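Local coordinates for probable branched-chain-amino-acid aminotransferase (PDB 3CSW), which probably catalyses the pyridoxal-phosphate-dependent transfer of amino groups between leucine, isoleucine or valine and 2-oxoglutarate in branched-chain amino acid metabolism, at residues L46-R51 / Q94-K99; S50-A55 / E280-I285; V125-S130 / D164-G169; E228-D233 / N251-F256. All blocks are in the same frame, centred on the assembly; numbering follows the deposited sequence. Where two conformers were deposited one is given.

Contact 1: residues L46-R51 / Q94-K99; sequences LRTYSR and QEVRIK
Main-chain bonds tie L46 to I98 as an antiparallel hydrogen-bonded pair: L46 N reaches I98 O at 2.7 Å and I98 N returns to L46 O at 2.8 Å. R47 and R97 form the adjoining non-hydrogen-bonded pair. Past it T48 N still donates to V96 O, in a more bent bond, and side chains then join in. The T48 hydroxyl sits between backbone N and carbonyl carbon (chi1 59°), accepts from V96 N at 3.0 Å and donates to E95 OE1 at 2.6 Å. E95, bent at chi2 (-65°), folds its carboxylate under the turn, where OE1 also takes R51 N at 2.9 Å and OE2 takes S50 N at 2.8 Å, both through syn lone pairs. Three donors thus grip one carboxylate, and the nearby R47 guanidinium would further favour its charged form. R47 in turn clasps T48 O side-on with NE and NH2, while the Y49 ring lies over one guanidinium face. Apolar contact is tight where T48 CG2 presses V96 CG2 at 3.5 Å. In the antiparallel sheet, strand 96-102 lies between strands 42-49 and 109-115; L46, T48, V96 and I98 face helix 78-89, and Y49 leans on helix 262-276.

Contact 2: residues S50-A55 / E280-I285; sequences SRAPFA and ENWVGI
N281 O is the best-held polar atom here, gripped twice: A55 N donates to it at 2.9 Å, in the carbonyl plane on a lone pair, and a water donates to it at 2.7 Å. That water gives a second bond to P53 O at 2.7 Å, so one solvent molecule spans the two backbones. Next to this polar seam the side chains interlock. F54, with CG anti to its backbone N (chi1 -176°), turns its edge to the face of the W282 six-membered ring in an offset edge-to-face pair, planes 68° apart, with CD1 only 3.5 Å from W282 CZ2. Its CE1 meets N281 CB, also at 3.5 Å, and the N281 amide lies alongside, held by K58 and N207. At the far end of the indole, A52 CB touches W282 CZ3 at 3.6 Å. P53 CG meets I285 CD1 at 3.9 Å, the isoleucine being brought round by a type II turn from W282 to I285. The C-terminal tail is thereby sealed against edge strand 52-53 of the antiparallel sheet and against A55, the N-cap residue of helix 56-68, in this class IV pyridoxal-phosphate aminotransferase, with the side chain of A55 about 8 Å from the bound cofactor.

Contact 3: residues V125-S130 / D164-G169; sequences VEVKIS and DVILLG
Strands 125-129 and 164-168 are the two parallel strands of a beta-alpha-beta unit whose connecting chain carries helix 150-156. Their backbones are joined most firmly towards the C-terminal ends. I166 N donates to K128 O at 2.8 Å, in the carbonyl plane and nearly straight at 162°. S130 N then meets I166 O at 2.8 Å, although the donor stands above the carbonyl plane. Earlier in the strands the bond from K128 N to D164 O is weak, at 3.5 Å, so the pair loosens at that end. A water continues the line past S130, donating to S130 O and accepting from L168 N, each at 3.0 Å.

The unit is part of a mixed sheet, and its two faces meet different neighbours. On the face towards strand 234-239, V127 CG2 touches I166 CG1 at 4.1 Å, and both residues pack on M235. I129 adds its CD1 against I166 CB at 4.1 Å, while its CG2 approaches L168 CD1 at 4.0 Å, the two side chains crossing at about a right angle; W227 of a third subunit packs on both. On the other face V165 CB meets S130 CB and both side chains touch A155; S130 OG, anti to its backbone N, is held by the E158 carboxylate and V132 N. At the loose end D164 OD1 receives V165 N and the S178 hydroxyl, and OD2 receives S180 OG and F179 N.

Contact 4: residues E228-D233 / N251-F256; sequences ELFEAD and NEHSFF
H253 projects its imidazole with CG anti to the backbone N (chi1 -174°), whereas F230 (chi1 -69°) and F255 (chi1 -64°) both swing CG anti to the carbonyl carbon; these torsions bring three rings together where the end of helix 226-230 meets short edge strand 253-254 of the mixed sheet that also holds strands 125-129 and 164-168. F230 and H253 form an offset edge-to-face pair, the phenyl edge turned to the imidazole face, with F230 CD2 3.9 Å from H253 CB. The main chain of F230 also passes over an imidazole face, putting F230 O 3.1 Å from H253 CE1. F255 works through its rim: L229 O lies in the plane of that ring, 3.2 Å from F255 CZ, and A232 O approaches the same edge, while H253 CD2 stands over one of its faces. At the assembly interface, E231 of a third subunit packs on F230 and N251 and accepts from E252 N. Direct polar bonds between the segments are replaced by water. One water lies in the imidazole plane, bonded to H253 NE2 at 2.6 Å and donating to A232 O; another donates to D233 O at 2.8 Å and to F255 O at 2.9 Å.

Contacts 1 and 2 share S50 and R51 and build outward from one antiparallel sheet: R47 O and F54 N join them, 3.0 Å apart. Contacts 3 and 4 meet in one mixed sheet beyond the chain's centre, which contact 4 reaches only through strand 253-254; N251 OD1 lies 2.9 Å from I129 N, and both contacts touch the third subunit. Contact 3 is the buried one of the set, the other three being partly buried. Contacts 1 and 3 are both strand pairs held by main-chain bonds, antiparallel and parallel; contact 1 adds a carboxylate at its turn, whereas contacts 2 and 4 rely on aromatic packing and waters, with a single direct main-chain bond in contact 2.

Contact 1: residues L46-R51 / Q94-K99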
# COMPACT_ATOMS: atom_id res chain seq x y z
N LEU A 46 -22.52 25.25 -4.31
CA LEU A 46 -22.49 26.20 -5.42
C LEU A 46 -22.36 27.59 -4.86
O LEU A 46 -22.58 27.82 -3.67
CB LEU A 46 -23.78 26.12 -6.27
CG LEU A 46 -24.20 24.80 -6.94
CD1 LEU A 46 -25.00 23.93 -5.96
CD2 LEU A 46 -25.01 25.08 -8.20
N ARG A 47 -21.95 28.53 -5.72
CA ARG A 47 -22.03 29.96 -5.40
C ARG A 47 -22.69 30.67 -6.57
O ARG A 47 -22.85 30.09 -7.63
CB ARG A 47 -20.66 30.56 -5.13
CG ARG A 47 -19.74 30.66 -6.34
CD ARG A 47 -18.66 31.70 -6.10
NE ARG A 47 -19.24 33.02 -6.25
CZ ARG A 47 -18.61 34.16 -5.98
NH1 ARG A 47 -17.36 34.15 -5.52
NH2 ARG A 47 -19.24 35.30 -6.18
N THR A 48 -23.06 31.92 -6.37
CA THR A 48 -23.62 32.73 -7.42
C THR A 48 -22.64 33.82 -7.85
O THR A 48 -21.76 34.21 -7.09
CB THR A 48 -24.91 33.45 -6.97
OG1 THR A 48 -24.60 34.27 -5.84
CG2 THR A 48 -26.01 32.43 -6.59
N TYR A 49 -22.80 34.25 -9.10
CA TYR A 49 -22.21 35.49 -9.63
C TYR A 49 -23.42 36.28 -10.13
O TYR A 49 -24.25 35.76 -10.87
CB TYR A 49 -21.21 35.24 -10.74
CG TYR A 49 -19.93 34.58 -10.27
CD1 TYR A 49 -18.94 35.29 -9.59
CD2 TYR A 49 -19.69 33.23 -10.53
CE1 TYR A 49 -17.74 34.67 -9.16
CE2 TYR A 49 -18.51 32.60 -10.10
CZ TYR A 49 -17.55 33.31 -9.42
OH TYR A 49 -16.40 32.66 -9.02
N SER A 50 -23.53 37.53 -9.67
CA SER A 50 -24.71 38.37 -9.95
C SER A 50 -25.99 37.67 -9.55
O SER A 50 -27.02 37.83 -10.21
CB SER A 50 -24.78 38.78 -11.42
OG SER A 50 -23.64 39.55 -11.78
N ARG A 51 -25.92 36.88 -8.48
CA ARG A 51 -27.07 36.19 -7.94
C ARG A 51 -27.59 35.08 -8.86
O ARG A 51 -28.66 34.50 -8.61
CB ARG A 51 -28.17 37.22 -7.58
CG ARG A 51 -27.61 38.38 -6.71
CD ARG A 51 -28.53 39.58 -6.57
NE ARG A 51 -29.85 39.21 -6.09
CZ ARG A 51 -30.96 39.20 -6.83
NH1 ARG A 51 -30.95 39.54 -8.12
NH2 ARG A 51 -32.12 38.85 -6.27
N GLN A 94 -27.34 40.07 -2.50
CA GLN A 94 -25.98 39.68 -2.17
C GLN A 94 -25.71 38.31 -2.77
O GLN A 94 -26.65 37.54 -2.99
CB GLN A 94 -25.92 39.60 -0.65
CG GLN A 94 -24.60 39.31 -0.03
CD GLN A 94 -24.68 39.30 1.48
OE1 GLN A 94 -25.77 39.51 2.05
NE2 GLN A 94 -23.54 39.06 2.14
N GLU A 95 -24.45 37.98 -3.01
CA GLU A 95 -24.10 36.63 -3.49
C GLU A 95 -24.37 35.59 -2.39
O GLU A 95 -24.21 35.89 -1.19
CB GLU A 95 -22.62 36.54 -3.91
CG GLU A 95 -22.15 37.57 -4.95
CD GLU A 95 -22.79 37.44 -6.33
OE1 GLU A 95 -23.78 36.70 -6.47
OE2 GLU A 95 -22.32 38.12 -7.26
N VAL A 96 -24.81 34.39 -2.80
CA VAL A 96 -25.06 33.30 -1.87
C VAL A 96 -24.15 32.08 -2.09
O VAL A 96 -23.68 31.82 -3.20
CB VAL A 96 -26.57 32.85 -1.89
CG1 VAL A 96 -27.47 33.99 -1.49
CG2 VAL A 96 -27.00 32.33 -3.24
N ARG A 97 -23.88 31.38 -0.99
CA ARG A 97 -23.34 30.03 -1.00
C ARG A 97 -24.55 29.13 -0.94
O ARG A 97 -25.50 29.43 -0.23
CB ARG A 97 -22.46 29.78 0.23
CG ARG A 97 -22.00 28.32 0.40
CD ARG A 97 -21.26 28.07 1.73
NE ARG A 97 -19.91 28.66 1.74
CZ ARG A 97 -19.59 29.90 2.13
NH1 ARG A 97 -20.52 30.77 2.55
NH2 ARG A 97 -18.31 30.29 2.09
N ILE A 98 -24.54 28.03 -1.68
CA ILE A 98 -25.67 27.10 -1.72
C ILE A 98 -25.15 25.68 -1.53
O ILE A 98 -24.26 25.26 -2.25
CB ILE A 98 -26.43 27.15 -3.09
CG1 ILE A 98 -26.77 28.61 -3.50
CG2 ILE A 98 -27.68 26.30 -3.02
CD1 ILE A 98 -27.14 28.77 -4.97
N LYS A 99 -25.69 24.95 -0.55
CA LYS A 99 -25.37 23.54 -0.32
C LYS A 99 -26.59 22.73 -0.70
O LYS A 99 -27.70 23.12 -0.35
CB LYS A 99 -25.05 23.26 1.15
CG LYS A 99 -23.89 24.05 1.73
CD LYS A 99 -23.90 24.02 3.27
CE LYS A 99 -23.44 25.37 3.89
NZ LYS A 99 -23.96 25.59 5.27

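Contact 2: residues S50-A55 / E280-I285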
# COMPACT_ATOMS: atom_id res chain seq x y z
N SER A 50 -23.53 37.53 -9.67
CA SER A 50 -24.71 38.37 -9.95
C SER A 50 -25.99 37.67 -9.55
O SER A 50 -27.02 37.83 -10.21
CB SER A 50 -24.78 38.78 -11.42
OG SER A 50 -23.64 39.55 -11.78
N ARG A 51 -25.92 36.88 -8.48
CA ARG A 51 -27.07 36.19 -7.94
C ARG A 51 -27.59 35.08 -8.86
O ARG A 51 -28.66 34.50 -8.61
CB ARG A 51 -28.17 37.22 -7.58
CG ARG A 51 -27.61 38.38 -6.71
CD ARG A 51 -28.53 39.58 -6.57
NE ARG A 51 -29.85 39.21 -6.09
CZ ARG A 51 -30.96 39.20 -6.83
NH1 ARG A 51 -30.95 39.54 -8.12
NH2 ARG A 51 -32.12 38.85 -6.27
N ALA A 52 -26.81 34.77 -9.90
CA ALA A 52 -27.10 33.63 -10.80
C ALA A 52 -26.25 32.42 -10.38
O ALA A 52 -25.03 32.55 -10.22
CB ALA A 52 -26.79 34.00 -12.24
N PRO A 53 -26.89 31.25 -10.20
CA PRO A 53 -26.11 30.04 -9.80
C PRO A 53 -25.09 29.56 -10.85
O PRO A 53 -25.42 29.25 -12.01
CB PRO A 53 -27.18 28.98 -9.53
CG PRO A 53 -28.45 29.50 -10.10
CD PRO A 53 -28.33 30.98 -10.30
N PHE A 54 -23.84 29.53 -10.38
CA PHE A 54 -22.68 29.19 -11.18
C PHE A 54 -22.47 27.68 -11.36
O PHE A 54 -22.52 26.91 -10.40
CB PHE A 54 -21.42 29.79 -10.54
CG PHE A 54 -20.17 29.56 -11.35
CD1 PHE A 54 -20.01 30.16 -12.60
CD2 PHE A 54 -19.15 28.74 -10.87
CE1 PHE A 54 -18.87 29.95 -13.35
CE2 PHE A 54 -18.01 28.52 -11.62
CZ PHE A 54 -17.87 29.11 -12.85
N ALA A 55 -22.18 27.31 -12.60
CA ALA A 55 -21.89 25.93 -12.98
C ALA A 55 -22.96 24.98 -12.52
O ALA A 55 -22.64 23.86 -12.12
CB ALA A 55 -20.49 25.49 -12.49
N GLU A 280 -20.43 26.85 -20.96
CA GLU A 280 -20.55 25.56 -20.23
C GLU A 280 -20.82 25.72 -18.73
O GLU A 280 -21.34 24.80 -18.11
CB GLU A 280 -19.30 24.70 -20.46
CG GLU A 280 -18.03 25.25 -19.85
CD GLU A 280 -16.81 24.40 -20.18
OE1 GLU A 280 -16.47 24.27 -21.38
OE2 GLU A 280 -16.18 23.88 -19.22
N ASN A 281 -20.49 26.87 -18.15
CA ASN A 281 -20.80 27.18 -16.75
C ASN A 281 -22.19 27.77 -16.52
O ASN A 281 -22.57 28.03 -15.38
CB ASN A 281 -19.77 28.18 -16.20
CG ASN A 281 -18.39 27.60 -16.15
OD1 ASN A 281 -18.21 26.44 -15.79
ND2 ASN A 281 -17.40 28.42 -16.46
N TRP A 282 -22.95 27.98 -17.60
CA TRP A 282 -24.25 28.65 -17.55
C TRP A 282 -25.40 27.98 -18.28
O TRP A 282 -26.49 28.54 -18.34
CB TRP A 282 -24.11 30.10 -18.03
CG TRP A 282 -23.12 30.87 -17.19
CD1 TRP A 282 -21.84 31.17 -17.53
CD2 TRP A 282 -23.32 31.36 -15.86
NE1 TRP A 282 -21.23 31.85 -16.50
CE2 TRP A 282 -22.12 31.98 -15.47
CE3 TRP A 282 -24.40 31.35 -14.97
CZ2 TRP A 282 -21.96 32.58 -14.22
CZ3 TRP A 282 -24.24 31.95 -13.73
CH2 TRP A 282 -23.04 32.56 -13.37
N VAL A 283 -25.18 26.78 -18.81
CA VAL A 283 -26.21 26.00 -19.49
C VAL A 283 -27.45 25.88 -18.62
O VAL A 283 -27.32 25.51 -17.45
CB VAL A 283 -25.73 24.53 -19.76
CG1 VAL A 283 -26.64 23.86 -20.76
CG2 VAL A 283 -24.29 24.49 -20.25
N GLY A 284 -28.63 26.17 -19.16
CA GLY A 284 -29.91 26.00 -18.45
C GLY A 284 -30.33 27.06 -17.44
O GLY A 284 -31.39 26.93 -16.82
N ILE A 285 -29.51 28.10 -17.28
CA ILE A 285 -29.72 29.16 -16.30
C ILE A 285 -30.17 30.45 -17.00
O ILE A 285 -31.31 30.93 -16.84
CB ILE A 285 -28.42 29.42 -15.45
CG1 ILE A 285 -28.18 28.27 -14.45
CG2 ILE A 285 -28.47 30.75 -14.72
CD1 ILE A 285 -29.39 27.92 -13.55
OXT ILE A 285 -29.41 31.04 -17.77
O HOH W 1 -25.00 27.73 -14.22

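Contact 3: residues V125-S130 / D164-G169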
# COMPACT_ATOMS: atom_id res chain seq x y z
N VAL A 125 -2.71 32.67 1.86
CA VAL A 125 -3.12 31.93 3.05
C VAL A 125 -2.01 30.96 3.47
O VAL A 125 -1.05 30.73 2.71
CB VAL A 125 -4.46 31.15 2.81
CG1 VAL A 125 -5.59 32.11 2.39
CG2 VAL A 125 -4.28 30.01 1.77
N GLU A 126 -2.15 30.46 4.70
CA GLU A 126 -1.31 29.38 5.26
C GLU A 126 -2.03 28.05 5.09
O GLU A 126 -3.23 27.96 5.34
CB GLU A 126 -1.07 29.60 6.77
CG GLU A 126 -0.50 28.38 7.56
CD GLU A 126 1.01 28.17 7.39
OE1 GLU A 126 1.72 29.17 7.19
OE2 GLU A 126 1.49 27.04 7.50
N VAL A 127 -1.31 27.01 4.67
CA VAL A 127 -1.83 25.65 4.60
C VAL A 127 -0.80 24.73 5.27
O VAL A 127 0.40 25.08 5.40
CB VAL A 127 -2.13 25.16 3.14
CG1 VAL A 127 -3.11 26.07 2.46
CG2 VAL A 127 -0.86 25.08 2.30
N LYS A 128 -1.25 23.56 5.71
CA LYS A 128 -0.35 22.59 6.31
C LYS A 128 -0.64 21.20 5.76
O LYS A 128 -1.77 20.91 5.39
CB LYS A 128 -0.51 22.59 7.83
CG LYS A 128 -0.03 23.84 8.46
CD LYS A 128 -0.28 23.89 9.94
CE LYS A 128 0.12 25.24 10.48
NZ LYS A 128 0.20 25.19 11.95
N ILE A 129 0.39 20.34 5.73
CA ILE A 129 0.21 18.91 5.38
C ILE A 129 -0.69 18.26 6.46
O ILE A 129 -0.43 18.38 7.66
CB ILE A 129 1.58 18.13 5.26
CG1 ILE A 129 2.50 18.77 4.20
CG2 ILE A 129 1.37 16.67 4.87
CD1 ILE A 129 1.88 18.91 2.80
N SER A 130 -1.75 17.59 6.03
CA SER A 130 -2.66 16.86 6.92
C SER A 130 -2.01 15.57 7.46
O SER A 130 -1.16 14.96 6.79
CB SER A 130 -3.91 16.49 6.12
OG SER A 130 -4.86 15.79 6.88
N ASP A 164 -6.56 25.68 4.96
CA ASP A 164 -6.94 24.32 4.60
C ASP A 164 -5.73 23.44 4.88
O ASP A 164 -4.62 23.93 5.04
CB ASP A 164 -7.37 24.26 3.12
CG ASP A 164 -8.18 23.00 2.78
OD1 ASP A 164 -8.46 22.19 3.68
OD2 ASP A 164 -8.55 22.81 1.59
N VAL A 165 -5.95 22.13 5.00
CA VAL A 165 -4.89 21.13 5.15
C VAL A 165 -4.78 20.33 3.82
O VAL A 165 -5.76 20.13 3.13
CB VAL A 165 -5.12 20.18 6.35
CG1 VAL A 165 -4.98 20.95 7.68
CG2 VAL A 165 -6.48 19.44 6.26
N ILE A 166 -3.55 19.93 3.47
CA ILE A 166 -3.28 19.18 2.26
C ILE A 166 -3.21 17.66 2.54
O ILE A 166 -2.34 17.19 3.29
CB ILE A 166 -1.96 19.68 1.61
CG1 ILE A 166 -1.95 21.22 1.48
CG2 ILE A 166 -1.69 18.99 0.30
CD1 ILE A 166 -3.17 21.88 0.84
N LEU A 167 -4.15 16.92 1.98
CA LEU A 167 -4.17 15.46 2.04
C LEU A 167 -3.28 14.88 0.95
O LEU A 167 -3.43 15.22 -0.24
CB LEU A 167 -5.59 14.88 1.91
CG LEU A 167 -6.61 15.05 3.04
CD1 LEU A 167 -7.25 16.43 2.96
CD2 LEU A 167 -7.67 13.92 3.06
N LEU A 168 -2.31 14.08 1.38
CA LEU A 168 -1.49 13.28 0.51
C LEU A 168 -2.17 11.93 0.37
O LEU A 168 -2.93 11.51 1.25
CB LEU A 168 -0.09 13.07 1.10
CG LEU A 168 0.66 14.30 1.61
CD1 LEU A 168 2.02 13.90 2.09
CD2 LEU A 168 0.73 15.37 0.55
N GLY A 169 -1.88 11.25 -0.73
CA GLY A 169 -2.35 9.88 -0.92
C GLY A 169 -1.45 8.94 -0.17
O GLY A 169 -0.43 9.37 0.38
O HOH W 2 -2.05 13.65 4.30

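Contact 4: residues E228-D233 / N251-F256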
# COMPACT_ATOMS: atom_id res chain seq x y z
N GLU A 228 7.76 18.31 -4.07
CA GLU A 228 7.68 19.31 -5.14
C GLU A 228 6.98 20.59 -4.67
O GLU A 228 7.26 21.65 -5.18
CB GLU A 228 6.95 18.77 -6.38
CG GLU A 228 7.56 17.53 -7.01
CD GLU A 228 6.91 17.20 -8.35
OE1 GLU A 228 6.99 18.03 -9.27
OE2 GLU A 228 6.36 16.10 -8.51
N LEU A 229 6.05 20.49 -3.73
CA LEU A 229 5.41 21.68 -3.16
C LEU A 229 6.47 22.53 -2.43
O LEU A 229 6.43 23.76 -2.46
CB LEU A 229 4.30 21.29 -2.18
CG LEU A 229 3.07 20.53 -2.70
CD1 LEU A 229 2.09 20.23 -1.54
CD2 LEU A 229 2.36 21.28 -3.83
N PHE A 230 7.43 21.86 -1.80
CA PHE A 230 8.47 22.56 -1.04
C PHE A 230 9.56 23.15 -1.93
O PHE A 230 10.36 23.95 -1.48
CB PHE A 230 9.04 21.67 0.06
CG PHE A 230 8.06 21.38 1.17
CD1 PHE A 230 7.13 20.36 1.05
CD2 PHE A 230 8.07 22.12 2.34
CE1 PHE A 230 6.20 20.09 2.07
CE2 PHE A 230 7.14 21.85 3.38
CZ PHE A 230 6.21 20.83 3.23
N GLU A 231 9.55 22.79 -3.22
CA GLU A 231 10.48 23.37 -4.17
C GLU A 231 9.81 24.23 -5.21
O GLU A 231 10.48 24.70 -6.13
CB GLU A 231 11.28 22.27 -4.84
CG GLU A 231 12.04 21.43 -3.83
CD GLU A 231 13.22 20.71 -4.44
OE1 GLU A 231 13.00 19.72 -5.18
OE2 GLU A 231 14.36 21.14 -4.18
N ALA A 232 8.50 24.44 -5.07
CA ALA A 232 7.72 25.18 -6.04
C ALA A 232 8.03 26.67 -5.98
O ALA A 232 8.35 27.20 -4.91
CB ALA A 232 6.22 24.94 -5.79
N ASP A 233 7.90 27.36 -7.12
CA ASP A 233 7.95 28.83 -7.15
C ASP A 233 6.66 29.47 -6.61
O ASP A 233 6.71 30.52 -5.97
CB ASP A 233 8.21 29.35 -8.58
CG ASP A 233 9.50 28.83 -9.17
OD1 ASP A 233 10.42 28.57 -8.39
OD2 ASP A 233 9.58 28.65 -10.40
N ASN A 251 3.27 24.74 5.71
CA ASN A 251 3.96 24.37 6.94
C ASN A 251 4.83 25.58 7.35
O ASN A 251 4.28 26.66 7.61
CB ASN A 251 4.75 23.05 6.78
CG ASN A 251 3.86 21.80 6.78
OD1 ASN A 251 2.65 21.87 6.59
ND2 ASN A 251 4.47 20.65 6.99
N GLU A 252 6.15 25.45 7.40
CA GLU A 252 7.02 26.59 7.74
C GLU A 252 7.72 27.18 6.50
O GLU A 252 8.59 28.02 6.63
CB GLU A 252 8.09 26.17 8.73
CG GLU A 252 7.59 25.70 10.08
CD GLU A 252 8.67 24.93 10.84
OE1 GLU A 252 9.06 23.81 10.40
OE2 GLU A 252 9.13 25.45 11.88
N HIS A 253 7.31 26.73 5.32
CA HIS A 253 7.91 27.14 4.07
C HIS A 253 7.14 28.28 3.42
O HIS A 253 6.05 28.06 2.89
CB HIS A 253 7.98 25.93 3.12
CG HIS A 253 8.71 26.20 1.84
ND1 HIS A 253 10.06 25.99 1.69
CD2 HIS A 253 8.27 26.68 0.65
CE1 HIS A 253 10.42 26.32 0.46
NE2 HIS A 253 9.35 26.74 -0.19
N SER A 254 7.72 29.47 3.41
CA SER A 254 7.13 30.62 2.73
C SER A 254 7.43 30.62 1.25
O SER A 254 8.57 30.38 0.85
CB SER A 254 7.68 31.94 3.31
OG SER A 254 7.10 32.21 4.59
N PHE A 255 6.40 30.91 0.45
CA PHE A 255 6.54 31.16 -0.98
C PHE A 255 6.71 32.66 -1.28
O PHE A 255 7.42 33.02 -2.21
CB PHE A 255 5.32 30.63 -1.74
CG PHE A 255 5.17 29.16 -1.65
CD1 PHE A 255 6.02 28.33 -2.36
CD2 PHE A 255 4.23 28.60 -0.81
CE1 PHE A 255 5.91 26.96 -2.24
CE2 PHE A 255 4.11 27.23 -0.70
CZ PHE A 255 4.96 26.41 -1.41
N PHE A 256 6.02 33.50 -0.51
CA PHE A 256 6.12 34.94 -0.65
C PHE A 256 5.79 35.67 0.64
O PHE A 256 5.24 35.10 1.57
CB PHE A 256 5.26 35.47 -1.81
CG PHE A 256 3.77 35.29 -1.62
CD1 PHE A 256 3.03 36.22 -0.90
CD2 PHE A 256 3.10 34.23 -2.23
CE1 PHE A 256 1.67 36.07 -0.75
CE2 PHE A 256 1.73 34.08 -2.09
CZ PHE A 256 1.01 35.01 -1.35
O HOH W 3 9.74 27.24 -2.73
O HOH W 4 8.68 31.30 -4.18